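Local coordinates for protein dihydroxyacetone kinase (Citrobacter freundii, PDB 1UN8) that catalyses the ATP-dependent phosphorylation of dihydroxyacetone and carries a tightly bound phospholipid inside the eight-helix barrel of its C-terminal domain, at residues 107-112 / 153-158; 258-263 / 267-272; 346-351 / 420-425; 470-473 / 478-481. All coordinates share one frame; numbering follows the deposited sequence.

Overall arrangement
The four contacts fall into two groups. Interactions 1 and 2 lie in the substrate-binding DhaK domain with centres about 21 Å apart, and they touch where Ala153 CB comes within 3.9 Å of Asn259 ND2. Interaction 1 contains the substrate-binding Lys109. Interaction 3, where the loop leading to the helical barrel meets one of its helices, and interaction 4 are at the C-terminal end of the chain, their nearest atoms about 11 Å apart. Interaction 4 borders the ATP site, while the bound phospholipid touches Ile420 of interaction 3. Centres of interactions 1 and 4 are about 65 Å apart within one chain; interactions 2, 3 and 4 all meet the second subunit, consistent with a barrel serving its partner's substrate domain.

Interaction 1: 107-112 / 153-158; sequences IVKNYT and AGTILV
Ile107 and Val158 form the tight apolar part of this contact: the CD1 tip of Ile107 lies 3.6 Å from Val158 CG1, a van der Waals meeting of two methyl groups. Equally close is Lys109 on Thr155, whose side chains cross at about a right angle with Lys109 CG 3.4 Å from Thr155 OG1. That hydroxyl is hydrogen-bonded to the carbonyl O of Ile152, so its approach to Lys109 CG is a plain van der Waals contact. Ile107 CG2 is held more loosely, passing Thr155 CG2 at 4.2 Å. Strand 104-109 belongs to the first mixed sheet of the DhaK domain, and helix 155-167 packs against this sheet; Leu157 of the helix, and Ala153 just before it, pack on strands 254-260 and 301-309 of the second sheet. Lys109 bends at its last two torsions (chi3 -58°, chi4 -54°), which turns NZ away from Thr155 to a hydrogen bond with His65 NE2, near the substrate-binding His61 and Asp114. Past Lys109 the chains diverge. Asn110 centres an inverse gamma turn, Tyr111 takes the N-cap position of helix 112-127 with its ring edge-to-face to that of the active-site His220, and Thr112 is exposed to solvent.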
loop_
_atom_site.group_PDB
_atom_site.type_symbol
_atom_site.label_atom_id
_atom_site.label_comp_id
_atom_site.label_asym_id
_atom_site.label_seq_id
_atom_site.Cartn_x
_atom_site.Cartn_y
_atom_site.Cartn_z
ATOM N N ILE A 107 -23.825 3.858 10.230
ATOM C CA ILE A 107 -22.645 3.553 11.023
ATOM C C ILE A 107 -21.704 4.753 10.828
ATOM O O ILE A 107 -21.163 4.971 9.727
ATOM C CB ILE A 107 -21.956 2.272 10.539
ATOM C CG1 ILE A 107 -22.950 1.098 10.591
ATOM C CG2 ILE A 107 -20.702 1.994 11.410
ATOM C CD1 ILE A 107 -22.529 -0.054 11.459
ATOM N N VAL A 108 -21.507 5.531 11.889
ATOM C CA VAL A 108 -20.670 6.724 11.805
ATOM C C VAL A 108 -19.420 6.740 12.687
ATOM O O VAL A 108 -19.495 6.478 13.886
ATOM C CB VAL A 108 -21.504 7.972 12.137
ATOM C CG1 VAL A 108 -20.645 9.220 12.063
ATOM C CG2 VAL A 108 -22.662 8.072 11.166
ATOM N N LYS A 109 -18.275 7.066 12.085
ATOM C CA LYS A 109 -17.014 7.153 12.826
ATOM C C LYS A 109 -17.121 8.395 13.713
ATOM O O LYS A 109 -17.716 9.393 13.315
ATOM C CB LYS A 109 -15.824 7.253 11.860
ATOM C CG LYS A 109 -15.620 5.993 11.016
ATOM C CD LYS A 109 -14.293 5.994 10.239
ATOM C CE LYS A 109 -14.152 7.194 9.308
ATOM N NZ LYS A 109 -15.292 7.354 8.372
ATOM N N ASN A 110 -16.564 8.331 14.915
ATOM C CA ASN A 110 -16.670 9.446 15.855
ATOM C C ASN A 110 -15.961 10.743 15.471
ATOM O O ASN A 110 -14.810 10.962 15.827
ATOM C CB ASN A 110 -16.190 9.004 17.239
ATOM C CG ASN A 110 -16.870 9.767 18.364
ATOM O OD1 ASN A 110 -17.551 10.765 18.126
ATOM N ND2 ASN A 110 -16.685 9.297 19.601
ATOM N N TYR A 111 -16.656 11.596 14.734
ATOM C CA TYR A 111 -16.130 12.898 14.338
ATOM C C TYR A 111 -17.330 13.836 14.237
ATOM O O TYR A 111 -18.343 13.491 13.623
ATOM C CB TYR A 111 -15.288 12.770 13.066
ATOM C CG TYR A 111 -14.133 11.802 13.191
ATOM C CD1 TYR A 111 -14.219 10.522 12.660
ATOM C CD2 TYR A 111 -12.961 12.163 13.837
ATOM C CE1 TYR A 111 -13.168 9.630 12.769
ATOM C CE2 TYR A 111 -11.905 11.280 13.951
ATOM C CZ TYR A 111 -12.013 10.014 13.416
ATOM O OH TYR A 111 -10.964 9.133 13.529
ATOM N N THR A 112 -17.217 15.011 14.849
ATOM C CA THR A 112 -18.297 15.994 14.845
ATOM C C THR A 112 -18.987 16.170 13.496
ATOM O O THR A 112 -20.203 16.048 13.394
ATOM C CB THR A 112 -17.788 17.362 15.297
ATOM O OG1 THR A 112 -17.161 17.222 16.572
ATOM C CG2 THR A 112 -18.946 18.352 15.421
ATOM N N ALA A 153 -9.821 2.315 12.048
ATOM C CA ALA A 153 -9.903 1.010 11.400
ATOM C C ALA A 153 -10.964 0.021 11.885
ATOM O O ALA A 153 -11.655 -0.595 11.076
ATOM C CB ALA A 153 -8.536 0.343 11.419
ATOM N N GLY A 154 -11.092 -0.129 13.199
ATOM C CA GLY A 154 -12.058 -1.065 13.743
ATOM C C GLY A 154 -13.465 -0.897 13.197
ATOM O O GLY A 154 -14.252 -1.838 13.183
ATOM N N THR A 155 -13.784 0.308 12.749
ATOM C CA THR A 155 -15.105 0.579 12.220
ATOM C C THR A 155 -15.563 -0.490 11.230
ATOM O O THR A 155 -16.703 -0.930 11.280
ATOM C CB THR A 155 -15.157 1.954 11.504
ATOM O OG1 THR A 155 -14.837 3.005 12.433
ATOM C CG2 THR A 155 -16.545 2.190 10.913
ATOM N N ILE A 156 -14.683 -0.921 10.338
ATOM C CA ILE A 156 -15.095 -1.912 9.363
ATOM C C ILE A 156 -15.444 -3.246 10.005
ATOM O O ILE A 156 -16.218 -4.020 9.447
ATOM C CB ILE A 156 -14.030 -2.131 8.262
ATOM C CG1 ILE A 156 -12.741 -2.659 8.883
ATOM C CG2 ILE A 156 -13.830 -0.840 7.463
ATOM C CD1 ILE A 156 -12.070 -3.744 8.034
ATOM N N LEU A 157 -14.874 -3.542 11.166
ATOM C CA LEU A 157 -15.223 -4.794 11.812
ATOM C C LEU A 157 -16.675 -4.659 12.241
ATOM O O LEU A 157 -17.403 -5.650 12.335
ATOM C CB LEU A 157 -14.337 -5.061 13.022
ATOM C CG LEU A 157 -12.861 -5.297 12.707
ATOM C CD1 LEU A 157 -12.147 -5.653 14.007
ATOM C CD2 LEU A 157 -12.700 -6.401 11.671
ATOM N N VAL A 158 -17.100 -3.421 12.486
ATOM C CA VAL A 158 -18.473 -3.165 12.881
ATOM C C VAL A 158 -19.362 -3.356 11.654
ATOM O O VAL A 158 -20.457 -3.912 11.752
ATOM C CB VAL A 158 -18.638 -1.738 13.453
ATOM C CG1 VAL A 158 -20.103 -1.442 13.715
ATOM C CG2 VAL A 158 -17.858 -1.617 14.755
#

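Interaction 2: 258-263 / 267-272; sequences INNLGG and AEMAII
A beta-alpha-beta unit, strand 254-260, helix 266-277 and strand 285-292, has its first strand and helix joined here by two side-chain pairs, Asn260 with Met269 and Ile258 with Ile272. In the first pair the carboxamide of Asn260 lies against the thioether chain of Met269: ND2 is 3.3 Å from Met269 CG, while the sulfur sits 3.6 Å from Asn260 CB. In Met269, chi1 (-72°) sets CG against ND2 and the bend at chi2 (-72°) brings SD beside Asn260 CB.

The rotation of that amide is fixed from both ends. Asn260 OD1 accepts the backbone N-H of Gly262 at 2.7 Å, a nearly straight bond whose donor stands 33° off the carbonyl plane, and this makes an Asx turn at the end of the strand. ND2 gives a hydrogen bond to the carbonyl O of Val264. One buried side chain therefore organises the loop into the helix while its flank supplies a surface for methionine. The second pair is looser, a methyl-to-methyl approach of 4.4 Å between Ile258 CG2 and Ile272 CG2.

Around this interface, Met269 also packs on Phe303 of strand 301-309 and Pro291 of strand 285-292, and Ile258 on Leu288 and Leu305. Ile272 reaches Val237 of helix 233-247 as well as Phe5 of the second subunit, so that helix 266-277 lies between its own sheet and the dimer partner.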
loop_
_atom_site.group_PDB
_atom_site.type_symbol
_atom_site.label_atom_id
_atom_site.label_comp_id
_atom_site.label_asym_id
_atom_site.label_seq_id
_atom_site.Cartn_x
_atom_site.Cartn_y
_atom_site.Cartn_z
ATOM N N ILE A 258 -4.404 -6.103 11.224
ATOM C CA ILE A 258 -3.194 -5.311 10.985
ATOM C C ILE A 258 -3.469 -4.462 9.741
ATOM O O ILE A 258 -3.456 -4.960 8.614
ATOM C CB ILE A 258 -1.972 -6.214 10.723
ATOM C CG1 ILE A 258 -1.830 -7.227 11.858
ATOM C CG2 ILE A 258 -0.710 -5.381 10.619
ATOM C CD1 ILE A 258 -1.725 -8.663 11.399
ATOM N N ASN A 259 -3.714 -3.182 9.974
ATOM C CA ASN A 259 -4.051 -2.216 8.945
ATOM C C ASN A 259 -2.907 -1.271 8.565
ATOM O O ASN A 259 -2.246 -0.682 9.420
ATOM C CB ASN A 259 -5.254 -1.397 9.419
ATOM C CG ASN A 259 -5.656 -0.302 8.433
ATOM O OD1 ASN A 259 -6.024 -0.581 7.290
ATOM N ND2 ASN A 259 -5.598 0.953 8.883
ATOM N N ASN A 260 -2.692 -1.118 7.266
ATOM C CA ASN A 260 -1.647 -0.246 6.766
ATOM C C ASN A 260 -2.288 1.111 6.501
ATOM O O ASN A 260 -3.184 1.205 5.656
ATOM C CB ASN A 260 -1.074 -0.801 5.468
ATOM C CG ASN A 260 0.138 -0.019 4.994
ATOM O OD1 ASN A 260 0.236 1.192 5.215
ATOM N ND2 ASN A 260 1.063 -0.702 4.331
ATOM N N LEU A 261 -1.847 2.154 7.207
ATOM C CA LEU A 261 -2.443 3.470 7.005
ATOM C C LEU A 261 -2.206 4.038 5.596
ATOM O O LEU A 261 -2.812 5.050 5.213
ATOM C CB LEU A 261 -1.959 4.456 8.071
ATOM C CG LEU A 261 -2.737 4.553 9.395
ATOM C CD1 LEU A 261 -4.030 3.761 9.331
ATOM C CD2 LEU A 261 -1.874 4.079 10.524
ATOM N N GLY A 262 -1.319 3.397 4.831
ATOM C CA GLY A 262 -1.100 3.842 3.471
ATOM C C GLY A 262 0.310 4.007 2.965
ATOM O O GLY A 262 0.537 3.893 1.756
ATOM N N GLY A 263 1.256 4.265 3.862
ATOM C CA GLY A 263 2.623 4.472 3.434
ATOM C C GLY A 263 3.678 3.496 3.914
ATOM O O GLY A 263 4.865 3.690 3.655
ATOM N N ALA A 267 7.121 -4.945 3.016
ATOM C CA ALA A 267 8.164 -5.601 3.794
ATOM C C ALA A 267 7.961 -5.255 5.265
ATOM O O ALA A 267 7.877 -6.132 6.126
ATOM C CB ALA A 267 9.549 -5.133 3.327
ATOM N N GLU A 268 7.876 -3.958 5.543
ATOM C CA GLU A 268 7.681 -3.493 6.907
ATOM C C GLU A 268 6.431 -4.112 7.537
ATOM O O GLU A 268 6.458 -4.559 8.697
ATOM C CB GLU A 268 7.580 -1.964 6.931
ATOM C CG GLU A 268 8.900 -1.235 6.683
ATOM C CD GLU A 268 8.713 0.259 6.500
ATOM O OE1 GLU A 268 8.333 0.688 5.390
ATOM O OE2 GLU A 268 8.934 1.010 7.473
ATOM N N MET A 269 5.345 -4.148 6.770
ATOM C CA MET A 269 4.090 -4.708 7.266
ATOM C C MET A 269 4.263 -6.164 7.679
ATOM O O MET A 269 3.624 -6.614 8.624
ATOM C CB MET A 269 3.003 -4.592 6.205
ATOM C CG MET A 269 2.520 -3.168 5.990
ATOM S SD MET A 269 1.517 -2.528 7.348
ATOM C CE MET A 269 2.742 -1.939 8.398
ATOM N N ALA A 270 5.133 -6.887 6.971
ATOM C CA ALA A 270 5.400 -8.285 7.281
ATOM C C ALA A 270 6.147 -8.366 8.604
ATOM O O ALA A 270 5.821 -9.185 9.465
ATOM C CB ALA A 270 6.221 -8.929 6.176
ATOM N N ILE A 271 7.158 -7.521 8.757
ATOM C CA ILE A 271 7.918 -7.487 9.995
ATOM C C ILE A 271 6.965 -7.184 11.148
ATOM O O ILE A 271 7.036 -7.811 12.202
ATOM C CB ILE A 271 9.006 -6.410 9.946
ATOM C CG1 ILE A 271 9.978 -6.716 8.811
ATOM C CG2 ILE A 271 9.755 -6.351 11.273
ATOM C CD1 ILE A 271 11.001 -5.608 8.550
ATOM N N ILE A 272 6.075 -6.219 10.941
ATOM C CA ILE A 272 5.122 -5.852 11.974
ATOM C C ILE A 272 4.271 -7.078 12.337
ATOM O O ILE A 272 4.005 -7.359 13.512
ATOM C CB ILE A 272 4.182 -4.702 11.504
ATOM C CG1 ILE A 272 4.990 -3.422 11.249
ATOM C CG2 ILE A 272 3.116 -4.455 12.551
ATOM C CD1 ILE A 272 6.195 -3.275 12.152
#

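Interaction 3: 346-351 / 420-425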
loop_
_atom_site.group_PDB
_atom_site.type_symbol
_atom_site.label_atom_id
_atom_site.label_comp_id
_atom_site.label_asym_id
_atom_site.label_seq_id
_atom_site.Cartn_x
_atom_site.Cartn_y
_atom_site.Cartn_z
ATOM N N ALA A 346 28.267 -29.729 -3.019
ATOM C CA ALA A 346 28.623 -28.997 -4.224
ATOM C C ALA A 346 30.118 -29.177 -4.476
ATOM O O ALA A 346 30.548 -29.343 -5.619
ATOM C CB ALA A 346 28.285 -27.519 -4.053
ATOM N N ARG A 347 30.895 -29.158 -3.396
ATOM C CA ARG A 347 32.344 -29.310 -3.458
ATOM C C ARG A 347 32.800 -30.335 -4.495
ATOM O O ARG A 347 32.388 -31.488 -4.470
ATOM C CB ARG A 347 32.874 -29.692 -2.075
ATOM C CG ARG A 347 34.291 -30.231 -2.051
ATOM C CD ARG A 347 34.578 -30.814 -0.677
ATOM N NE ARG A 347 35.453 -31.978 -0.745
ATOM C CZ ARG A 347 35.648 -32.823 0.268
ATOM N NH1 ARG A 347 35.021 -32.628 1.429
ATOM N NH2 ARG A 347 36.462 -33.862 0.128
ATOM N N VAL A 348 33.656 -29.895 -5.409
ATOM C CA VAL A 348 34.178 -30.764 -6.455
ATOM C C VAL A 348 35.273 -31.679 -5.914
ATOM O O VAL A 348 36.172 -31.245 -5.185
ATOM C CB VAL A 348 34.736 -29.935 -7.652
ATOM C CG1 VAL A 348 35.655 -28.837 -7.148
ATOM C CG2 VAL A 348 35.490 -30.841 -8.614
ATOM N N GLU A 349 35.177 -32.953 -6.273
ATOM C CA GLU A 349 36.139 -33.956 -5.844
ATOM C C GLU A 349 37.248 -34.123 -6.868
ATOM O O GLU A 349 37.029 -33.960 -8.069
ATOM C CB GLU A 349 35.446 -35.293 -5.629
ATOM C CG GLU A 349 34.726 -35.417 -4.308
ATOM C CD GLU A 349 33.572 -36.398 -4.389
ATOM O OE1 GLU A 349 33.745 -37.475 -5.006
ATOM O OE2 GLU A 349 32.496 -36.093 -3.829
ATOM N N PHE A 350 38.438 -34.474 -6.388
ATOM C CA PHE A 350 39.583 -34.640 -7.264
ATOM C C PHE A 350 40.739 -35.289 -6.527
ATOM O O PHE A 350 40.748 -35.371 -5.298
ATOM C CB PHE A 350 40.034 -33.274 -7.777
ATOM C CG PHE A 350 40.592 -32.384 -6.702
ATOM C CD1 PHE A 350 41.964 -32.308 -6.482
ATOM C CD2 PHE A 350 39.742 -31.636 -5.892
ATOM C CE1 PHE A 350 42.486 -31.500 -5.471
ATOM C CE2 PHE A 350 40.250 -30.823 -4.876
ATOM C CZ PHE A 350 41.625 -30.754 -4.665
ATOM N N GLN A 351 41.730 -35.729 -7.291
ATOM C CA GLN A 351 42.907 -36.350 -6.718
ATOM C C GLN A 351 44.129 -35.759 -7.405
ATOM O O GLN A 351 44.240 -35.795 -8.632
ATOM C CB GLN A 351 42.860 -37.861 -6.933
ATOM C CG GLN A 351 43.551 -38.650 -5.833
ATOM C CD GLN A 351 42.931 -38.396 -4.465
ATOM O OE1 GLN A 351 41.736 -38.622 -4.261
ATOM N NE2 GLN A 351 43.741 -37.918 -3.522
ATOM N N ILE A 420 39.207 -25.076 -10.565
ATOM C CA ILE A 420 39.526 -23.655 -10.658
ATOM C C ILE A 420 38.209 -22.889 -10.575
ATOM O O ILE A 420 38.089 -21.912 -9.829
ATOM C CB ILE A 420 40.234 -23.322 -12.002
ATOM C CG1 ILE A 420 41.611 -23.985 -12.038
ATOM C CG2 ILE A 420 40.374 -21.812 -12.181
ATOM C CD1 ILE A 420 42.280 -23.918 -13.392
ATOM N N GLY A 421 37.223 -23.351 -11.343
ATOM C CA GLY A 421 35.927 -22.704 -11.355
ATOM C C GLY A 421 35.348 -22.579 -9.962
ATOM O O GLY A 421 34.690 -21.592 -9.624
ATOM N N GLU A 422 35.609 -23.586 -9.141
ATOM C CA GLU A 422 35.106 -23.587 -7.783
ATOM C C GLU A 422 35.892 -22.655 -6.876
ATOM O O GLU A 422 35.322 -21.978 -6.030
ATOM C CB GLU A 422 35.166 -25.001 -7.214
ATOM C CG GLU A 422 34.522 -25.150 -5.844
ATOM C CD GLU A 422 34.914 -26.450 -5.154
ATOM O OE1 GLU A 422 36.068 -26.553 -4.670
ATOM O OE2 GLU A 422 34.067 -27.371 -5.105
ATOM N N ARG A 423 37.200 -22.601 -7.068
ATOM C CA ARG A 423 38.051 -21.782 -6.218
ATOM C C ARG A 423 38.163 -20.278 -6.502
ATOM O O ARG A 423 38.389 -19.496 -5.584
ATOM C CB ARG A 423 39.454 -22.395 -6.192
ATOM C CG ARG A 423 39.522 -23.817 -5.643
ATOM C CD ARG A 423 40.218 -23.856 -4.288
ATOM N NE ARG A 423 39.364 -23.344 -3.219
ATOM C CZ ARG A 423 39.805 -22.644 -2.177
ATOM N NH1 ARG A 423 41.099 -22.362 -2.059
ATOM N NH2 ARG A 423 38.951 -22.227 -1.249
ATOM N N LEU A 424 38.002 -19.862 -7.752
ATOM C CA LEU A 424 38.149 -18.447 -8.081
ATOM C C LEU A 424 37.260 -17.469 -7.313
ATOM O O LEU A 424 37.776 -16.535 -6.704
ATOM C CB LEU A 424 37.992 -18.240 -9.593
ATOM C CG LEU A 424 39.094 -18.880 -10.456
ATOM C CD1 LEU A 424 38.940 -18.451 -11.911
ATOM C CD2 LEU A 424 40.465 -18.471 -9.929
ATOM N N THR A 425 35.945 -17.669 -7.325
ATOM C CA THR A 425 35.038 -16.759 -6.614
ATOM C C THR A 425 35.349 -16.643 -5.129
ATOM O O THR A 425 35.045 -15.625 -4.496
ATOM C CB THR A 425 33.572 -17.189 -6.727
ATOM O OG1 THR A 425 33.470 -18.591 -6.465
ATOM C CG2 THR A 425 33.025 -16.875 -8.099
#
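Glu422 reaches from helix 413-427 to the loop 346-351, and its atoms can be followed outward one at a time. CB is 3.9 Å from Val348 CG1. With CG anti to the backbone N (chi1 -174°) and the next torsion also extended, the chain leaves the helix almost straight, and CG keeps to the same valine methyl at 4.1 Å. CD is 3.2 Å from Val348 CG1. The carboxylate oxygens then meet the loop itself. OE1 lies 3.4 Å from Val348 CG1, whereas OE2 accepts the backbone N-H of Val348 at 2.6 Å. This bond is close to linear, 165° at the hydrogen, and arrives on the syn side of OE2, 23° out of the carboxylate plane. The methyl CG1 lies so near CD and OE2 that its exact placing is doubtful. OE2 also comes within 3.1 Å of Arg347 CA, but the guanidinium group extends elsewhere: Arg347 NE remains 6.5 Å from OE2, so the opposite charges are neighbours without a salt bridge.

One side-chain oxygen thus tethers an otherwise irregular approach to helix 356-371 against the helical barrel. Val348 and Phe350 both pack on Leu419 of helix 413-427, and Val348 also touches Arg127 of the second subunit. On the inward side of that helix, Ile420 touches the phospholipid, while Leu424 packs on helices 388-404 and 430-448.

Interaction 4: 470-473 / 478-481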
loop_
_atom_site.group_PDB
_atom_site.type_symbol
_atom_site.label_atom_id
_atom_site.label_comp_id
_atom_site.label_asym_id
_atom_site.label_seq_id
_atom_site.Cartn_x
_atom_site.Cartn_y
_atom_site.Cartn_z
ATOM N N ALA A 470 27.878 -8.903 -21.673
ATOM C CA ALA A 470 28.808 -8.153 -22.515
ATOM C C ALA A 470 28.987 -8.754 -23.900
ATOM O O ALA A 470 28.797 -9.954 -24.108
ATOM C CB ALA A 470 30.157 -8.036 -21.826
ATOM N N ASP A 471 29.350 -7.895 -24.847
ATOM C CA ASP A 471 29.586 -8.292 -26.233
ATOM C C ASP A 471 30.915 -7.738 -26.697
ATOM O O ASP A 471 31.530 -6.908 -26.017
ATOM C CB ASP A 471 28.489 -7.753 -27.153
ATOM C CG ASP A 471 27.492 -8.816 -27.546
ATOM O OD1 ASP A 471 27.935 -9.851 -28.107
ATOM O OD2 ASP A 471 26.275 -8.616 -27.298
ATOM N N GLU A 472 31.366 -8.199 -27.855
ATOM C CA GLU A 472 32.623 -7.702 -28.380
ATOM C C GLU A 472 32.424 -6.221 -28.666
ATOM O O GLU A 472 31.490 -5.831 -29.372
ATOM C CB GLU A 472 33.018 -8.453 -29.650
ATOM C CG GLU A 472 34.375 -9.113 -29.519
ATOM C CD GLU A 472 34.781 -9.905 -30.741
ATOM O OE1 GLU A 472 33.968 -10.733 -31.211
ATOM O OE2 GLU A 472 35.922 -9.708 -31.218
ATOM N N GLY A 473 33.292 -5.400 -28.088
ATOM C CA GLY A 473 33.187 -3.972 -28.275
ATOM C C GLY A 473 32.765 -3.254 -27.009
ATOM O O GLY A 473 32.821 -2.025 -26.963
ATOM N N ILE A 478 36.490 -9.862 -22.895
ATOM C CA ILE A 478 35.880 -10.537 -24.030
ATOM C C ILE A 478 36.486 -10.048 -25.342
ATOM O O ILE A 478 36.721 -10.839 -26.261
ATOM C CB ILE A 478 34.351 -10.284 -24.071
ATOM C CG1 ILE A 478 33.702 -10.754 -22.763
ATOM C CG2 ILE A 478 33.731 -10.999 -25.265
ATOM C CD1 ILE A 478 33.870 -12.220 -22.480
ATOM N N ASP A 479 36.744 -8.743 -25.425
ATOM C CA ASP A 479 37.305 -8.154 -26.639
ATOM C C ASP A 479 38.627 -8.752 -27.103
ATOM O O ASP A 479 38.992 -8.631 -28.272
ATOM C CB ASP A 479 37.464 -6.649 -26.465
ATOM C CG ASP A 479 36.194 -5.996 -25.997
ATOM O OD1 ASP A 479 35.211 -6.019 -26.763
ATOM O OD2 ASP A 479 36.166 -5.452 -24.879
ATOM N N ALA A 480 39.341 -9.395 -26.190
ATOM C CA ALA A 480 40.605 -10.016 -26.534
ATOM C C ALA A 480 40.441 -11.539 -26.532
ATOM O O ALA A 480 41.043 -12.237 -27.349
ATOM C CB ALA A 480 41.694 -9.591 -25.529
ATOM N N LEU A 481 39.610 -12.044 -25.623
ATOM C CA LEU A 481 39.392 -13.484 -25.493
ATOM C C LEU A 481 38.743 -14.116 -26.715
ATOM O O LEU A 481 39.252 -15.092 -27.258
ATOM C CB LEU A 481 38.529 -13.788 -24.266
ATOM C CG LEU A 481 38.899 -14.981 -23.375
ATOM C CD1 LEU A 481 37.619 -15.606 -22.869
ATOM C CD2 LEU A 481 39.722 -16.003 -24.117
#
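Asp479 lays its carboxylate against the backbone of Gly473, with OD1 3.3 Å from Gly473 CA and CG 3.6 Å from Gly473 N. This is the turn into helix 478-490 of the eight-helix barrel that binds ATP. Gly473 N donates to Asp479 OD1 in a nearly straight bond, 167° at the hydrogen; its modelled length of 2.4 Å is very short and therefore doubtful in detail. The CG of Asp479 is folded back beside its own backbone N (chi1 -52°), and this brings the carboxylate towards the preceding loop.

The second oxygen, OD2, receives a hydrogen bond from Thr476 N. As modelled, then, the carboxylate faces two backbone N-H groups ahead of helix 478-490, one bond very short and the other weak. Thr476 in turn binds Ile478 N through its OG1, an ST turn at the helix start. Thr476 and Met477 bind ATP, and the side chain of Asp479 is about 5 Å from that of Asp533, another ATP-binding residue; the fastening is consistent with a second-shell role in shaping this site.

Ile478, partly covered by the loop 470-473, also packs on Leu461 and Met464 of helix 453-468. Outward, Asp471 OD2 makes a salt bridge to Lys147 of the second subunit. Glu472 OE2 lies 5.8 Å from Asp479 OD1, not in contact; both groups would probably be negative. The CG of Glu472 comes to 4.4 Å from the carbonyl O of Ile478.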